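Long-range contacts in nodulation fucosyltransferase NodZ (Bradyrhizobium sp., PDB 3SIW), which belongs to the GT-B clan of glycosyltransferases and holds guanosine-5'-diphosphate in the cleft between two Rossmann-like domains: residues Thr13-Cys18 against Ser266-Met271; His169-Val174 against Pro216-Leu221. One frame throughout, in Å; residues are numbered along the deposited sequence. Where two conformers were deposited one is given.

Interaction 1: residues Thr13-Cys18 against Ser266-Met271; sequences TGFGDC and SALIDM. With GDP (guanosine-5'-diphosphate), chain B.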
# COMPACT_ATOMS: atom_id res chain seq x y z
N THR A 13 -1.68 -8.80 -2.63
CA THR A 13 -1.27 -8.79 -1.23
C THR A 13 -1.93 -7.59 -0.51
O THR A 13 -3.00 -7.10 -0.90
CB THR A 13 0.28 -8.73 -1.17
OG1 THR A 13 0.77 -7.59 -1.90
CG2 THR A 13 0.86 -9.96 -1.80
N GLY A 14 -1.29 -7.09 0.53
CA GLY A 14 -1.85 -5.97 1.24
C GLY A 14 -1.84 -4.72 0.40
O GLY A 14 -1.01 -4.58 -0.52
N PHE A 15 -2.72 -3.78 0.73
CA PHE A 15 -2.84 -2.63 -0.09
C PHE A 15 -1.58 -1.76 -0.22
O PHE A 15 -1.37 -1.12 -1.25
CB PHE A 15 -3.98 -1.75 0.40
CG PHE A 15 -5.32 -2.30 0.12
CD1 PHE A 15 -5.73 -2.51 -1.17
CD2 PHE A 15 -6.18 -2.59 1.14
CE1 PHE A 15 -6.98 -3.05 -1.44
CE2 PHE A 15 -7.44 -3.12 0.88
CZ PHE A 15 -7.83 -3.32 -0.41
N GLY A 16 -0.77 -1.70 0.82
CA GLY A 16 0.46 -0.87 0.81
C GLY A 16 1.33 -1.34 -0.35
O GLY A 16 1.83 -0.55 -1.18
N ASP A 17 1.53 -2.64 -0.40
CA ASP A 17 2.27 -3.29 -1.47
C ASP A 17 1.60 -3.08 -2.82
O ASP A 17 2.24 -2.63 -3.75
CB ASP A 17 2.43 -4.79 -1.09
CG ASP A 17 3.31 -5.57 -2.03
OD1 ASP A 17 3.68 -5.09 -3.13
OD2 ASP A 17 3.64 -6.73 -1.65
N CYS A 18 0.30 -3.38 -2.92
CA CYS A 18 -0.44 -3.19 -4.16
C CYS A 18 -0.29 -1.78 -4.73
O CYS A 18 -0.00 -1.65 -5.91
CB CYS A 18 -1.93 -3.49 -3.98
SG CYS A 18 -2.21 -5.24 -3.60
N SER A 266 -11.48 -1.92 6.22
CA SER A 266 -10.87 -1.58 7.50
C SER A 266 -9.37 -1.27 7.34
O SER A 266 -8.86 -0.33 7.94
CB SER A 266 -11.09 -2.72 8.52
OG SER A 266 -12.45 -2.74 8.92
N ALA A 267 -8.69 -2.04 6.49
CA ALA A 267 -7.27 -1.78 6.20
C ALA A 267 -7.09 -0.38 5.61
O ALA A 267 -6.22 0.39 6.03
CB ALA A 267 -6.70 -2.87 5.27
N LEU A 268 -7.94 -0.02 4.65
CA LEU A 268 -7.81 1.24 3.93
C LEU A 268 -8.10 2.42 4.85
O LEU A 268 -7.38 3.46 4.83
CB LEU A 268 -8.70 1.26 2.67
CG LEU A 268 -8.13 0.43 1.51
CD1 LEU A 268 -9.20 0.14 0.45
CD2 LEU A 268 -6.86 1.04 0.84
N ILE A 269 -9.11 2.26 5.68
CA ILE A 269 -9.43 3.28 6.68
C ILE A 269 -8.25 3.56 7.58
O ILE A 269 -7.89 4.73 7.76
CB ILE A 269 -10.68 2.89 7.48
CG1 ILE A 269 -11.87 2.90 6.54
CG2 ILE A 269 -10.85 3.80 8.73
CD1 ILE A 269 -13.09 2.20 7.11
N ASP A 270 -7.62 2.49 8.08
CA ASP A 270 -6.43 2.61 8.93
C ASP A 270 -5.24 3.26 8.19
O ASP A 270 -4.64 4.17 8.69
CB ASP A 270 -6.02 1.26 9.51
CG ASP A 270 -6.82 0.86 10.74
OD1 ASP A 270 -7.57 1.68 11.28
OD2 ASP A 270 -6.68 -0.30 11.23
N MET A 271 -4.98 2.85 6.95
CA MET A 271 -3.88 3.36 6.14
C MET A 271 -4.01 4.87 5.92
O MET A 271 -3.05 5.61 6.04
CB MET A 271 -3.79 2.59 4.78
CG MET A 271 -2.37 2.14 4.33
SD MET A 271 -2.11 1.24 2.71
CE MET A 271 -3.01 2.38 1.66
PB GDP B . 3.15 -5.12 5.07
O1B GDP B . 4.44 -4.67 4.15
O2B GDP B . 3.20 -4.99 6.58
O3B GDP B . 2.87 -6.65 4.64
O3A GDP B . 1.95 -4.07 4.54
PA GDP B . 0.83 -4.27 3.40
O1A GDP B . -0.16 -3.13 3.51
O2A GDP B . 1.39 -4.55 2.07
O5' GDP B . 0.14 -5.71 3.99
C5' GDP B . -0.41 -5.72 5.28
C4' GDP B . -1.88 -6.06 5.28
O4' GDP B . -2.21 -6.65 6.61
C3' GDP B . -2.52 -4.70 5.30
O3' GDP B . -2.79 -4.14 4.02
C2' GDP B . -3.84 -5.03 5.99
O2' GDP B . -4.73 -5.75 5.08
C1' GDP B . -3.34 -5.92 7.17
N9 GDP B . -2.87 -5.02 8.23
C8 GDP B . -1.60 -4.80 8.66
N7 GDP B . -1.63 -3.87 9.63
C5 GDP B . -2.89 -3.45 9.78
C6 GDP B . -3.53 -2.52 10.60
O6 GDP B . -2.91 -1.82 11.42
N1 GDP B . -4.92 -2.32 10.48
C2 GDP B . -5.64 -3.08 9.56
N2 GDP B . -6.98 -2.92 9.44
N3 GDP B . -5.00 -3.99 8.82
C4 GDP B . -3.67 -4.18 8.88
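F15 and G16, at the start of helix 15-32, meet A267, L268 and M271 of helix 258-274 across the interdomain cleft of a GT-B fold, with GDP spanning the same gap. Following the first segment from its beginning, T13 lends OG1 to a weak hydrogen bond with OD2 of D17, a carboxylate oxygen that is also in a salt bridge with R11. G14 takes the N-cap position, and its CA lies 3.4 Å from O5' of GDP, so the backbone passes close to the sugar-phosphate link. F15 carries most of the protein-protein contact. With CG beside its own backbone N (chi1 -73°), its ring reaches toward the second helix, where L268 crosses it at about a right angle and rests on one face: L268 CG stands 4.0 Å from the F15 ring centroid, a CH-pi contact. A267 CB instead comes up at the ring edge, 4.2 Å from F15 CD2. Y45, stacked on the ring, and F57, edge-to-face with it, add further aromatic contacts. At G16 the backbone itself is the surface. M271 SD, in one of two deposited conformers, lies against G16, while G16 N donates to O1A of GDP at 3.1 Å. D17 N continues the pattern toward O2A, also at 3.1 Å, and the two amides hold the alpha phosphate at the helix N-terminus, whose dipole would be expected to favour the negative charge. At the guanine end the second helix contributes D270, whose OD2 receives two N-H groups, a weak bond from GDP N2 and a firmer one from GDP N1, 2.8 Å long with an angle of 150° at the hydrogen.

Interaction 2: residues His169-Val174 against Pro216-Leu221; sequences HSIIGV and PVKVFL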
# COMPACT_ATOMS: atom_id res chain seq x y z
N HIS A 169 -7.08 17.91 17.49
CA HIS A 169 -6.11 17.15 18.28
C HIS A 169 -4.87 16.91 17.44
O HIS A 169 -4.92 16.96 16.22
CB HIS A 169 -6.71 15.80 18.76
CG HIS A 169 -7.78 15.96 19.80
ND1 HIS A 169 -9.02 16.49 19.52
CD2 HIS A 169 -7.77 15.72 21.13
CE1 HIS A 169 -9.75 16.54 20.62
NE2 HIS A 169 -9.01 16.08 21.62
N SER A 170 -3.76 16.65 18.11
CA SER A 170 -2.56 16.21 17.47
C SER A 170 -2.47 14.73 17.72
O SER A 170 -2.30 14.30 18.86
CB SER A 170 -1.33 16.90 18.07
OG SER A 170 -1.24 18.25 17.65
N ILE A 171 -2.53 13.93 16.66
CA ILE A 171 -2.59 12.49 16.80
C ILE A 171 -1.25 11.80 16.57
O ILE A 171 -0.55 12.03 15.60
CB ILE A 171 -3.64 11.89 15.88
CG1 ILE A 171 -5.01 12.52 16.14
CG2 ILE A 171 -3.70 10.32 15.99
CD1 ILE A 171 -5.55 12.44 17.58
N ILE A 172 -0.90 10.92 17.48
CA ILE A 172 0.22 10.06 17.31
C ILE A 172 -0.35 8.74 16.82
O ILE A 172 -1.04 8.07 17.53
CB ILE A 172 0.99 9.85 18.65
CG1 ILE A 172 1.55 11.18 19.18
CG2 ILE A 172 2.17 8.87 18.41
CD1 ILE A 172 2.02 11.12 20.64
N GLY A 173 -0.01 8.36 15.59
CA GLY A 173 -0.44 7.08 15.02
C GLY A 173 0.59 6.00 15.26
O GLY A 173 1.83 6.23 15.15
N VAL A 174 0.10 4.85 15.64
CA VAL A 174 0.99 3.74 15.94
C VAL A 174 0.52 2.55 15.14
O VAL A 174 -0.60 2.12 15.28
CB VAL A 174 1.02 3.37 17.47
CG1 VAL A 174 2.11 2.37 17.75
CG2 VAL A 174 1.21 4.62 18.32
N PRO A 216 -4.02 19.25 21.68
CA PRO A 216 -3.97 18.12 22.64
C PRO A 216 -3.79 16.76 21.98
O PRO A 216 -4.36 16.49 20.93
CB PRO A 216 -5.30 18.21 23.40
CG PRO A 216 -5.84 19.63 23.08
CD PRO A 216 -5.29 20.00 21.75
N VAL A 217 -2.98 15.92 22.60
CA VAL A 217 -2.49 14.70 22.00
C VAL A 217 -3.42 13.49 22.25
O VAL A 217 -3.88 13.29 23.38
CB VAL A 217 -1.09 14.36 22.58
CG1 VAL A 217 -0.67 12.99 22.18
CG2 VAL A 217 -0.07 15.41 22.15
N LYS A 218 -3.68 12.69 21.22
CA LYS A 218 -4.31 11.39 21.38
C LYS A 218 -3.43 10.37 20.66
O LYS A 218 -2.61 10.73 19.80
CB LYS A 218 -5.76 11.36 20.90
CG LYS A 218 -6.70 12.33 21.65
CD LYS A 218 -8.14 12.42 21.05
CE LYS A 218 -8.81 11.05 20.77
NZ LYS A 218 -10.29 11.13 20.39
N VAL A 219 -3.59 9.11 21.02
CA VAL A 219 -2.90 8.02 20.37
C VAL A 219 -3.86 7.17 19.54
O VAL A 219 -4.79 6.57 20.07
CB VAL A 219 -2.09 7.15 21.40
CG1 VAL A 219 -1.44 5.96 20.73
CG2 VAL A 219 -1.05 8.03 22.14
N PHE A 220 -3.60 7.09 18.24
CA PHE A 220 -4.37 6.24 17.31
C PHE A 220 -3.59 4.93 17.07
O PHE A 220 -2.50 4.96 16.52
CB PHE A 220 -4.56 7.01 16.01
CG PHE A 220 -5.21 6.23 14.92
CD1 PHE A 220 -6.34 5.53 15.15
CD2 PHE A 220 -4.67 6.20 13.69
CE1 PHE A 220 -6.97 4.82 14.16
CE2 PHE A 220 -5.30 5.49 12.69
CZ PHE A 220 -6.43 4.78 12.93
N LEU A 221 -4.13 3.80 17.51
CA LEU A 221 -3.51 2.52 17.31
C LEU A 221 -4.14 1.73 16.16
O LEU A 221 -5.38 1.53 16.11
CB LEU A 221 -3.67 1.71 18.57
CG LEU A 221 -3.01 0.35 18.65
CD1 LEU A 221 -1.51 0.50 18.42
CD2 LEU A 221 -3.29 -0.22 20.05
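The amide of V174 donates to O of F220 over 2.7 Å, the shortest hydrogen bond of a ladder joining two neighbouring parallel strands in a Rossmann-like sheet. Strands 170-176 and 217-223 are connected through helix 193-209, a beta-alpha-beta crossover. The carbonyl of F220 is gripped twice, since CA of G173 also approaches it as a CA-H...O contact. One step earlier, K218 O repeats the arrangement, taking I172 N in a nearly straight bond (174° at the hydrogen) together with the CA of I171. Between these rungs I172 O receives the amide of F220. The start of the ladder is less regular: S170 N reaches P216 O at 2.9 Å, but from 43° above the carbonyl plane.

Side chains divide between the two faces of the sheet. On the face of I171, K218 and F220, the two branches of I171 serve different neighbours. CG2, anti to the backbone N, presses on F220 CB at 3.4 Å, whereas the I171 and K218 side chains lie side by side, pointing the same way, with I171 CD1 3.5 Å from K218 CB; both contacts are tight. The F220 ring goes on to meet F166 and F240, and K218 has a cation-pi partner in F240. G173, bridged to F220, adds no side chain to this layer.

The opposite face, which S170 also shares, is largely aliphatic. The I172 and V217 side chains cross at a slant, I172 CD1 3.6 Å from V217 CG1, and I172 also touches A208 and K209 of the connecting helix. Further along, V174 touches V201 and I205 of the same helix while holding two partners in the adjacent strand: CG2 of V174 meets CG1 of V219 at 3.8 Å, and CB of V174 meets CD1 of L221 at 3.9 Å.

Overall arrangement
One contact spans the two domains of the GT-B fold and the other builds the sheet of one domain. Interaction 1, its centre about 5 Å from that of the folded chain, joins helices from both halves, whereas interaction 2 is centred about 20 Å from it in the second half. Along the sequence both strands of interaction 2 fall between the two helical segments of interaction 1. Helix 258-274 connects the contacts: it supplies 266-271 to the nucleotide cleft and packs D270, L273 and L274 against F220, with D270 OD1 3.7 Å from F220 CZ. Thus D270 faces both GDP and the sheet, H175, directly after 169-174, also hydrogen-bonds to GDP, and both domains frame the cleft.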